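Histidine acid phosphatase (Bifidobacterium longum subsp. infantis, PDB 6RXD) probably removes phosphate groups from myo-inositol hexakisphosphate and related inositol polyphosphates, and from 2,3-bisphosphoglycerate, as a histidine acid phosphatase of the MINPP type. Local coordinates at residues Ala91-Glu94 against Asn95-Met99; Tyr312-Ala315 against Ala316-His319; Glu321-Gly324 against Asp325-Phe328. All coordinates share one frame; numbering follows the deposited sequence.

Contact 1: residues Ala91-Glu94 against Asn95-Met99; sequences ANVE and NGYGM. With ZN (zinc ion), chain D.
Asn92 meets Tyr97 where helix 75-95 runs out, five residues apart along the chain. The link is a CH-pi contact: Asn92 CB stands 3.6 Å from the centroid of the Tyr97 ring, 15° off the ring normal, and is shifted toward the CZ side. Tyr97 CG lies anti to its carbonyl carbon (chi1 -82°), which brings the phenol back alongside the last helical turn, and Val93 CG2 reaches the ring edge 4.0 Å from Tyr97 CE2. Outside the turn, Tyr97 OH is hydrogen-bonded to Asp56.

The backbone bonds finish the helix. Asn95 N donates to Ala91 O, and Gly96 N donates to Asn92 O over 2.7 Å at a bent N-H...O angle of 135°. Gly96 breaks the helix with positive phi, where a beta carbon would collide with the carbonyl oxygen of Asn95.

Polar side chains are tied in by water and metal. Water 1 gives one proton to Asn92 OD1 (2.8 Å) and one to Gly96 O, while the Asn92 amide nitrogen bonds back to Ile88 O. The extended Glu94 side chain grips the zinc through both carboxylate oxygens, OE1 at 2.5 Å and OE2 at 2.3 Å.

Together these features make a glycine-terminated helix C-terminus running into a type II turn, Gly96-Met99, with a zinc site completed by His326 and water 3.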
ATOM      1  N   ALA A  91     -10.581   0.814  20.188  1.00 12.12           N
ATOM      2  CA  ALA A  91      -9.195   0.633  19.777  1.00 15.76           C
ATOM      3  C   ALA A  91      -8.709   1.850  18.984  1.00 14.75           C
ATOM      4  O   ALA A  91      -7.575   2.321  19.156  1.00 15.46           O
ATOM      5  CB  ALA A  91      -9.052  -0.632  18.959  1.00 15.38           C
ATOM      6  N   ASN A  92      -9.569   2.353  18.110  1.00 12.26           N
ATOM      7  CA  ASN A  92      -9.235   3.538  17.328  1.00 13.12           C
ATOM      8  C   ASN A  92      -9.183   4.827  18.133  1.00 15.15           C
ATOM      9  O   ASN A  92      -8.341   5.695  17.876  1.00 15.74           O
ATOM     10  CB  ASN A  92     -10.216   3.681  16.164  1.00 13.53           C
ATOM     11  CG  ASN A  92      -9.848   2.800  15.006  1.00 16.25           C
ATOM     12  OD1 ASN A  92      -8.930   3.121  14.249  1.00 15.77           O
ATOM     13  ND2 ASN A  92     -10.543   1.670  14.867  1.00 15.51           N
ATOM     14  N   VAL A  93     -10.066   4.952  19.113  1.00 16.01           N
ATOM     15  CA  VAL A  93     -10.061   6.134  19.963  1.00 15.34           C
ATOM     16  C   VAL A  93      -8.746   6.207  20.727  1.00 15.57           C
ATOM     17  O   VAL A  93      -8.110   7.262  20.814  1.00 17.73           O
ATOM     18  CB  VAL A  93     -11.270   6.138  20.915  1.00 13.51           C
ATOM     19  CG1 VAL A  93     -11.069   7.131  22.049  1.00 18.42           C
ATOM     20  CG2 VAL A  93     -12.535   6.470  20.141  1.00 18.35           C
ATOM     21  N   GLU A  94      -8.300   5.064  21.226  1.00 14.70           N
ATOM     22  CA  GLU A  94      -7.047   5.023  21.968  1.00 18.25           C
ATOM     23  C   GLU A  94      -5.828   5.301  21.093  1.00 16.37           C
ATOM     24  O   GLU A  94      -4.916   6.026  21.493  1.00 21.98           O
ATOM     25  CB  GLU A  94      -6.890   3.670  22.647  1.00 17.68           C
ATOM     26  CG  GLU A  94      -5.593   3.545  23.384  1.00 23.22           C
ATOM     27  CD  GLU A  94      -5.389   2.166  23.910  1.00 31.92           C
ATOM     28  OE1 GLU A  94      -5.073   2.030  25.110  1.00 43.21           O
ATOM     29  OE2 GLU A  94      -5.534   1.212  23.112  1.00 30.16           O
ATOM     30  N   ASN A  95      -5.801   4.716  19.905  1.00 17.74           N
ATOM     31  CA  ASN A  95      -4.657   4.889  19.022  0.51 21.28           C
ATOM     32  C   ASN A  95      -4.663   6.230  18.317  1.00 22.28           C
ATOM     33  O   ASN A  95      -3.608   6.769  17.982  1.00 23.60           O
ATOM     34  CB  ASN A  95      -4.600   3.766  17.993  0.51 18.94           C
ATOM     35  CG  ASN A  95      -3.849   2.566  18.496  0.51 22.54           C
ATOM     36  OD1 ASN A  95      -3.693   2.377  19.703  0.51 23.58           O
ATOM     37  ND2 ASN A  95      -3.370   1.742  17.573  0.51 23.12           N
ATOM     38  N   GLY A  96      -5.855   6.777  18.117  1.00 17.81           N
ATOM     39  CA  GLY A  96      -6.033   7.969  17.319  1.00 17.59           C
ATOM     40  C   GLY A  96      -6.474   7.469  15.962  1.00 16.23           C
ATOM     41  O   GLY A  96      -5.836   6.586  15.382  1.00 17.64           O
ATOM     42  N   TYR A  97      -7.581   7.989  15.458  1.00 14.72           N
ATOM     43  CA  TYR A  97      -8.018   7.562  14.140  1.00 15.70           C
ATOM     44  C   TYR A  97      -6.966   7.904  13.083  1.00 19.41           C
ATOM     45  O   TYR A  97      -6.325   8.964  13.145  1.00 18.18           O
ATOM     46  CB  TYR A  97      -9.368   8.181  13.802  1.00 15.93           C
ATOM     47  CG  TYR A  97     -10.539   7.430  14.392  1.00 11.80           C
ATOM     48  CD1 TYR A  97     -11.222   6.482  13.642  1.00 13.08           C
ATOM     49  CD2 TYR A  97     -10.964   7.673  15.695  1.00 12.48           C
ATOM     50  CE1 TYR A  97     -12.301   5.786  14.162  1.00 12.56           C
ATOM     51  CE2 TYR A  97     -12.042   6.982  16.230  1.00 17.07           C
ATOM     52  CZ  TYR A  97     -12.708   6.045  15.455  1.00 13.34           C
ATOM     53  OH  TYR A  97     -13.773   5.343  15.974  1.00 14.78           O
ATOM     54  N   GLY A  98      -6.768   6.971  12.150  1.00 14.88           N
ATOM     55  CA  GLY A  98      -5.861   7.154  11.028  1.00 16.26           C
ATOM     56  C   GLY A  98      -4.414   6.809  11.316  1.00 19.89           C
ATOM     57  O   GLY A  98      -3.591   6.761  10.401  1.00 21.38           O
ATOM     58  N   MET A  99      -4.096   6.560  12.582  1.00 15.70           N
ATOM     59  CA  MET A  99      -2.702   6.380  12.977  1.00 14.10           C
ATOM     60  C   MET A  99      -2.167   4.989  12.646  1.00 13.75           C
ATOM     61  O   MET A  99      -2.938   4.045  12.446  1.00 14.03           O
ATOM     62  CB  MET A  99      -2.555   6.652  14.476  1.00 17.66           C
ATOM     63  CG  MET A  99      -2.957   8.048  14.858  1.00 19.22           C
ATOM     64  SD  MET A  99      -1.762   9.247  14.243  1.00 25.40           S
ATOM     65  CE  MET A  99      -0.448   9.043  15.448  1.00 34.48           C
TER
HETATM   66 ZN    ZN D 602      -6.418  -0.066  24.771  1.00 32.30          ZN
HETATM   67  O   HOH W   1      -6.369   4.042  14.817  1.00 18.67           O
HETATM   68  O   HOH W   2      -5.507   0.644  20.557  1.00 26.58           O
HETATM   69  O   HOH W   3      -7.981   0.473  26.543  1.00 41.95           O

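Contact 2: residues Tyr312-Ala315 against Ala316-His319; sequences YIIA and ADMH
Ile314 and Met318 come together through their first torsions: Ile314 CG2 lies anti to the backbone N, while Met318 CG is anti to its carbonyl carbon (chi1 -57°). The isoleucine methyl is thereby turned to the methionine chain one turn on, and Ile314 CG2 sits 3.9 Å from Met318 SD. Met318 then bends at chi3 (72°), which carries its CE methyl toward Ala91 of helix 75-95. Nearer the backbone, Met318 CG comes within 3.2 Å of Ile314 O.

Asp317, three residues on from Ile314, crosses it obliquely and more loosely, with Asp317 OD1 4.2 Å from Ile314 CD1. The shorter approach is made by its root, since Asp317 CB is 3.3 Å from Ile314 O.

The backbone bonds weaken here. Ala316 N points between two carbonyls, giving weak bonds to Tyr312 O at 3.4 Å and Ile313 O at 3.3 Å. Met318 N is likewise shared, bonding weakly to Ile314 O at 2.9 Å and Ala315 O at 3.1 Å, and both of these bonds are strongly bent. Such sharing between i-4 and i-3 acceptors is consistent with a last turn that is drifting from alpha toward 3-10 bonding.

These residues lie in the last part of helix 301-317 and just beyond it. Tyr312 stacks on Phe334, with its hydroxyl bonded to Arg8 O. Farther along, Met318 packs on Ile88, Ala91 and Asn92 of helix 75-95, and Asp317 and His319 touch Gln103 of helix 102-118.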
ATOM      1  N   TYR A 312     -13.963  -5.599   8.855  1.00 10.83           N
ATOM      2  CA  TYR A 312     -13.276  -6.892   8.844  1.00 12.04           C
ATOM      3  C   TYR A 312     -11.832  -6.767   8.366  1.00 13.13           C
ATOM      4  O   TYR A 312     -10.903  -7.339   8.974  1.00 13.10           O
ATOM      5  CB  TYR A 312     -14.070  -7.864   7.967  1.00 12.97           C
ATOM      6  CG  TYR A 312     -13.343  -9.098   7.487  1.00 12.87           C
ATOM      7  CD1 TYR A 312     -13.016 -10.129   8.361  1.00 15.43           C
ATOM      8  CD2 TYR A 312     -13.037  -9.249   6.145  1.00 12.31           C
ATOM      9  CE1 TYR A 312     -12.370 -11.266   7.908  1.00 15.67           C
ATOM     10  CE2 TYR A 312     -12.395 -10.383   5.679  1.00 15.01           C
ATOM     11  CZ  TYR A 312     -12.065 -11.389   6.570  1.00 14.89           C
ATOM     12  OH  TYR A 312     -11.425 -12.528   6.122  1.00 20.48           O
ATOM     13  N   ILE A 313     -11.619  -6.022   7.289  1.00 10.22           N
ATOM     14  CA  ILE A 313     -10.264  -5.933   6.780  1.00 10.36           C
ATOM     15  C   ILE A 313      -9.378  -5.021   7.627  1.00 11.83           C
ATOM     16  O   ILE A 313      -8.189  -5.296   7.802  1.00 14.17           O
ATOM     17  CB  ILE A 313     -10.223  -5.577   5.285  1.00 10.21           C
ATOM     18  CG1 ILE A 313     -10.719  -4.150   5.053  1.00 10.18           C
ATOM     19  CG2 ILE A 313     -11.038  -6.594   4.487  1.00 14.40           C
ATOM     20  CD1 ILE A 313     -10.781  -3.759   3.559  1.00 13.95           C
ATOM     21  N   ILE A 314      -9.945  -3.946   8.171  1.00 11.37           N
ATOM     22  CA  ILE A 314      -9.155  -3.079   9.050  1.00 10.36           C
ATOM     23  C   ILE A 314      -8.852  -3.791  10.376  1.00 11.19           C
ATOM     24  O   ILE A 314      -7.805  -3.580  10.975  1.00 12.31           O
ATOM     25  CB  ILE A 314      -9.832  -1.711   9.265  1.00 13.18           C
ATOM     26  CG1 ILE A 314      -9.813  -0.901   7.967  1.00 20.13           C
ATOM     27  CG2 ILE A 314      -9.108  -0.884  10.316  1.00 14.56           C
ATOM     28  CD1 ILE A 314      -8.416  -0.434   7.541  1.00 24.02           C
ATOM     29  N   ALA A 315      -9.773  -4.640  10.823  1.00 11.65           N
ATOM     30  CA  ALA A 315      -9.567  -5.423  12.045  1.00 13.15           C
ATOM     31  C   ALA A 315      -8.306  -6.263  11.936  1.00 17.43           C
ATOM     32  O   ALA A 315      -7.575  -6.415  12.915  1.00 14.68           O
ATOM     33  CB  ALA A 315     -10.754  -6.312  12.320  1.00 13.80           C
ATOM     34  N   ALA A 316      -8.042  -6.811  10.752  1.00 12.92           N
ATOM     35  CA  ALA A 316      -6.820  -7.595  10.553  1.00 12.28           C
ATOM     36  C   ALA A 316      -5.581  -6.728  10.744  1.00 13.37           C
ATOM     37  O   ALA A 316      -4.556  -7.188  11.253  1.00 15.77           O
ATOM     38  CB  ALA A 316      -6.809  -8.233   9.171  1.00 13.55           C
ATOM     39  N   ASP A 317      -5.671  -5.476  10.303  1.00 10.98           N
ATOM     40  CA  ASP A 317      -4.562  -4.530  10.420  1.00 10.79           C
ATOM     41  C   ASP A 317      -4.407  -4.070  11.852  1.00 11.35           C
ATOM     42  O   ASP A 317      -3.333  -3.611  12.248  1.00 13.61           O
ATOM     43  CB  ASP A 317      -4.815  -3.319   9.516  1.00 11.14           C
ATOM     44  CG  ASP A 317      -4.750  -3.670   8.051  1.00 14.00           C
ATOM     45  OD1 ASP A 317      -4.983  -2.772   7.219  1.00 12.26           O
ATOM     46  OD2 ASP A 317      -4.443  -4.846   7.737  1.00 15.29           O
ATOM     47  N   MET A 318      -5.483  -4.198  12.627  1.00 10.74           N
ATOM     48  CA  MET A 318      -5.480  -3.781  14.028  1.00 10.83           C
ATOM     49  C   MET A 318      -5.345  -4.972  14.967  1.00 12.87           C
ATOM     50  O   MET A 318      -5.815  -4.941  16.112  1.00 14.51           O
ATOM     51  CB  MET A 318      -6.743  -2.981  14.370  1.00 11.62           C
ATOM     52  CG  MET A 318      -6.921  -1.758  13.476  1.00 14.71           C
ATOM     53  SD  MET A 318      -8.209  -0.647  14.086  1.00 17.51           S
ATOM     54  CE  MET A 318      -7.390   0.063  15.518  1.00 22.19           C
ATOM     55  N   HIS A 319      -4.702  -6.023  14.479  1.00 12.43           N
ATOM     56  CA  HIS A 319      -4.505  -7.230  15.274  1.00 13.00           C
ATOM     57  C   HIS A 319      -3.902  -6.943  16.647  1.00 14.07           C
ATOM     58  O   HIS A 319      -4.327  -7.521  17.651  1.00 14.61           O
ATOM     59  CB  HIS A 319      -3.618  -8.206  14.498  1.00 15.17           C
ATOM     60  CG  HIS A 319      -3.368  -9.491  15.221  1.00 24.32           C
ATOM     61  ND1 HIS A 319      -2.314  -9.657  16.093  1.00 33.32           N
ATOM     62  CD2 HIS A 319      -4.039 -10.667  15.208  1.00 34.46           C
ATOM     63  CE1 HIS A 319      -2.345 -10.883  16.585  1.00 27.00           C
ATOM     64  NE2 HIS A 319      -3.383 -11.515  16.065  1.00 32.15           N
TER

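Contact 3: residues Glu321-Gly324 against Asp325-Phe328; sequences ENTG and DHTF. With ZN (zinc ion), chain D.
A type II' beta turn from Thr323 to His326 lies in the loop between helices 301-317 and 339-357, and it delivers a zinc ligand. Gly324 occupies its second position with positive phi, which favours glycine, and His326 N closes the turn on Thr323 O at 3.0 Å. His326 NE2 binds the zinc at 2.1 Å. Thr323 O lies over one face of that imidazole, and Glu321 O approaches its edge in the ring plane, 2.7 Å from His326 ND1. Water 4 bridges Gly324 O and Thr327 N.

Flanking the turn in sequence, Asn322 and Phe328 meet, the Asn322 amide lying over the Phe328 ring. Asn322 CG is anti to the backbone N (chi1 -172°), which sets the amide flat over the ring, the planes 15° apart and CG above the ring centre. The same amide grips the Phe328 backbone twice: Phe328 N gives Asn322 OD1 a bond of 2.9 Å, nearly straight at 165° although it arrives from above the carbonyl plane, and Asn322 ND2 donates to Phe328 O over 2.8 Å. A leucine in place of Asn322 would probably leave both the N-H and the carbonyl of Phe328 without these mates and let the two limbs of the loop shift apart.

One amide thus satisfies both backbone groups of Phe328, and the paired bonds fix its rotation; His326 and Glu94 share the zinc, whose charge the carboxylate probably offsets in part.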
ATOM      1  N   GLU A 321      -4.135  -4.389  18.486  1.00 13.62           N
ATOM      2  CA  GLU A 321      -5.063  -3.659  19.327  1.00 16.19           C
ATOM      3  C   GLU A 321      -6.271  -4.516  19.662  1.00 14.83           C
ATOM      4  O   GLU A 321      -7.147  -4.096  20.408  1.00 15.12           O
ATOM      5  CB  GLU A 321      -5.523  -2.381  18.602  1.00 15.94           C
ATOM      6  CG  GLU A 321      -4.423  -1.321  18.428  1.00 22.27           C
ATOM      7  CD  GLU A 321      -3.438  -1.642  17.319  1.00 21.06           C
ATOM      8  OE1 GLU A 321      -3.820  -2.320  16.343  1.00 16.80           O
ATOM      9  OE2 GLU A 321      -2.269  -1.214  17.418  1.00 21.85           O
ATOM     10  N   ASN A 322      -6.332  -5.712  19.086  1.00 14.75           N
ATOM     11  CA  ASN A 322      -7.473  -6.593  19.307  1.00 13.61           C
ATOM     12  C   ASN A 322      -7.183  -7.417  20.545  1.00 16.31           C
ATOM     13  O   ASN A 322      -6.706  -8.548  20.457  1.00 18.54           O
ATOM     14  CB  ASN A 322      -7.671  -7.495  18.084  1.00 13.36           C
ATOM     15  CG  ASN A 322      -8.945  -8.301  18.145  1.00 18.25           C
ATOM     16  OD1 ASN A 322      -9.594  -8.399  19.193  1.00 18.54           O
ATOM     17  ND2 ASN A 322      -9.302  -8.907  17.017  1.00 23.42           N
ATOM     18  N   THR A 323      -7.462  -6.834  21.703  1.00 15.88           N
ATOM     19  CA  THR A 323      -6.873  -7.343  22.932  1.00 18.22           C
ATOM     20  C   THR A 323      -7.553  -6.780  24.164  1.00 20.28           C
ATOM     21  O   THR A 323      -8.107  -5.674  24.143  1.00 19.64           O
ATOM     22  CB  THR A 323      -5.368  -6.984  22.977  1.00 21.94           C
ATOM     23  OG1 THR A 323      -4.753  -7.620  24.101  1.00 25.66           O
ATOM     24  CG2 THR A 323      -5.188  -5.473  23.097  1.00 20.69           C
ATOM     25  N   GLY A 324      -7.507  -7.560  25.239  1.00 21.46           N
ATOM     26  CA  GLY A 324      -8.013  -7.129  26.527  1.00 24.03           C
ATOM     27  C   GLY A 324      -9.414  -6.556  26.522  1.00 22.38           C
ATOM     28  O   GLY A 324     -10.377  -7.226  26.159  1.00 23.91           O
ATOM     29  N   ASP A 325      -9.502  -5.287  26.905  1.00 20.53           N
ATOM     30  CA  ASP A 325     -10.761  -4.604  27.153  1.00 24.31           C
ATOM     31  C   ASP A 325     -11.382  -4.040  25.864  1.00 27.17           C
ATOM     32  O   ASP A 325     -12.483  -3.488  25.865  1.00 23.60           O
ATOM     33  CB  ASP A 325     -10.523  -3.539  28.238  1.00 40.50           C
ATOM     34  CG  ASP A 325     -11.650  -2.540  28.360  1.00 62.13           C
ATOM     35  OD1 ASP A 325     -11.462  -1.394  27.891  1.00 70.64           O
ATOM     36  OD2 ASP A 325     -12.716  -2.884  28.925  1.00 66.68           O
ATOM     37  N   HIS A 326     -10.688  -4.206  24.745  1.00 18.22           N
ATOM     38  CA  HIS A 326     -11.270  -3.787  23.474  1.00 20.47           C
ATOM     39  C   HIS A 326     -10.999  -4.818  22.381  1.00 19.09           C
ATOM     40  O   HIS A 326     -10.303  -4.554  21.401  1.00 18.14           O
ATOM     41  CB  HIS A 326     -10.873  -2.338  23.083  1.00 22.15           C
ATOM     42  CG  HIS A 326      -9.394  -2.068  23.093  1.00 23.28           C
ATOM     43  ND1 HIS A 326      -8.559  -2.530  22.104  1.00 23.38           N
ATOM     44  CD2 HIS A 326      -8.609  -1.351  23.938  1.00 15.90           C
ATOM     45  CE1 HIS A 326      -7.319  -2.137  22.341  1.00 27.28           C
ATOM     46  NE2 HIS A 326      -7.318  -1.424  23.450  1.00 13.33           N
ATOM     47  N   THR A 327     -11.560  -6.008  22.571  1.00 19.31           N
ATOM     48  CA  THR A 327     -11.476  -7.046  21.555  1.00 13.75           C
ATOM     49  C   THR A 327     -12.603  -6.916  20.533  1.00 16.31           C
ATOM     50  O   THR A 327     -13.635  -6.291  20.786  1.00 15.86           O
ATOM     51  CB  THR A 327     -11.491  -8.457  22.161  1.00 18.34           C
ATOM     52  OG1 THR A 327     -12.749  -8.685  22.810  1.00 21.85           O
ATOM     53  CG2 THR A 327     -10.364  -8.614  23.173  1.00 19.07           C
ATOM     54  N   PHE A 328     -12.380  -7.494  19.362  1.00 14.89           N
ATOM     55  CA  PHE A 328     -13.399  -7.526  18.322  1.00 13.33           C
ATOM     56  C   PHE A 328     -13.156  -8.780  17.489  1.00 13.18           C
ATOM     57  O   PHE A 328     -12.028  -9.271  17.410  1.00 17.07           O
ATOM     58  CB  PHE A 328     -13.386  -6.242  17.464  1.00 12.41           C
ATOM     59  CG  PHE A 328     -12.003  -5.668  17.233  1.00 12.04           C
ATOM     60  CD1 PHE A 328     -11.277  -5.995  16.090  1.00 13.30           C
ATOM     61  CD2 PHE A 328     -11.431  -4.800  18.164  1.00 11.57           C
ATOM     62  CE1 PHE A 328      -9.995  -5.477  15.890  1.00 15.06           C
ATOM     63  CE2 PHE A 328     -10.161  -4.270  17.968  1.00 13.43           C
ATOM     64  CZ  PHE A 328      -9.436  -4.607  16.833  1.00 13.14           C
TER
HETATM   65 ZN    ZN D 602      -6.418  -0.066  24.771  1.00 32.30          ZN
HETATM   66  O   HOH W   4     -12.966  -7.027  25.115  1.00 28.50           O
HETATM   67  O   HOH W   3      -7.981   0.473  26.543  1.00 41.95           O

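In the fold
Contact 2 is the most buried of the three, whereas contacts 1 and 3 share water 3 and a partly buried zinc site, with Glu94 exposed and His326 buried. Contacts 1 and 2 lie at helix ends, 75-95 closed by a glycine and 301-317 by weakening bonds; contact 3 is loop alone and adds side-chain-to-backbone bonds to its turn bond. All three touch: Met318 SD is 3.4 Å from Asn92 ND2, Asn95 ND2 makes a weak hydrogen bond to Glu321 OE2, and Phe328 packs on Ala91 and Ala315. Chemistry thus passes from apolar packing and weak backbone bonds in contact 2 to metal binding, where residues 91-94 and 325-328 supply the two protein ligands.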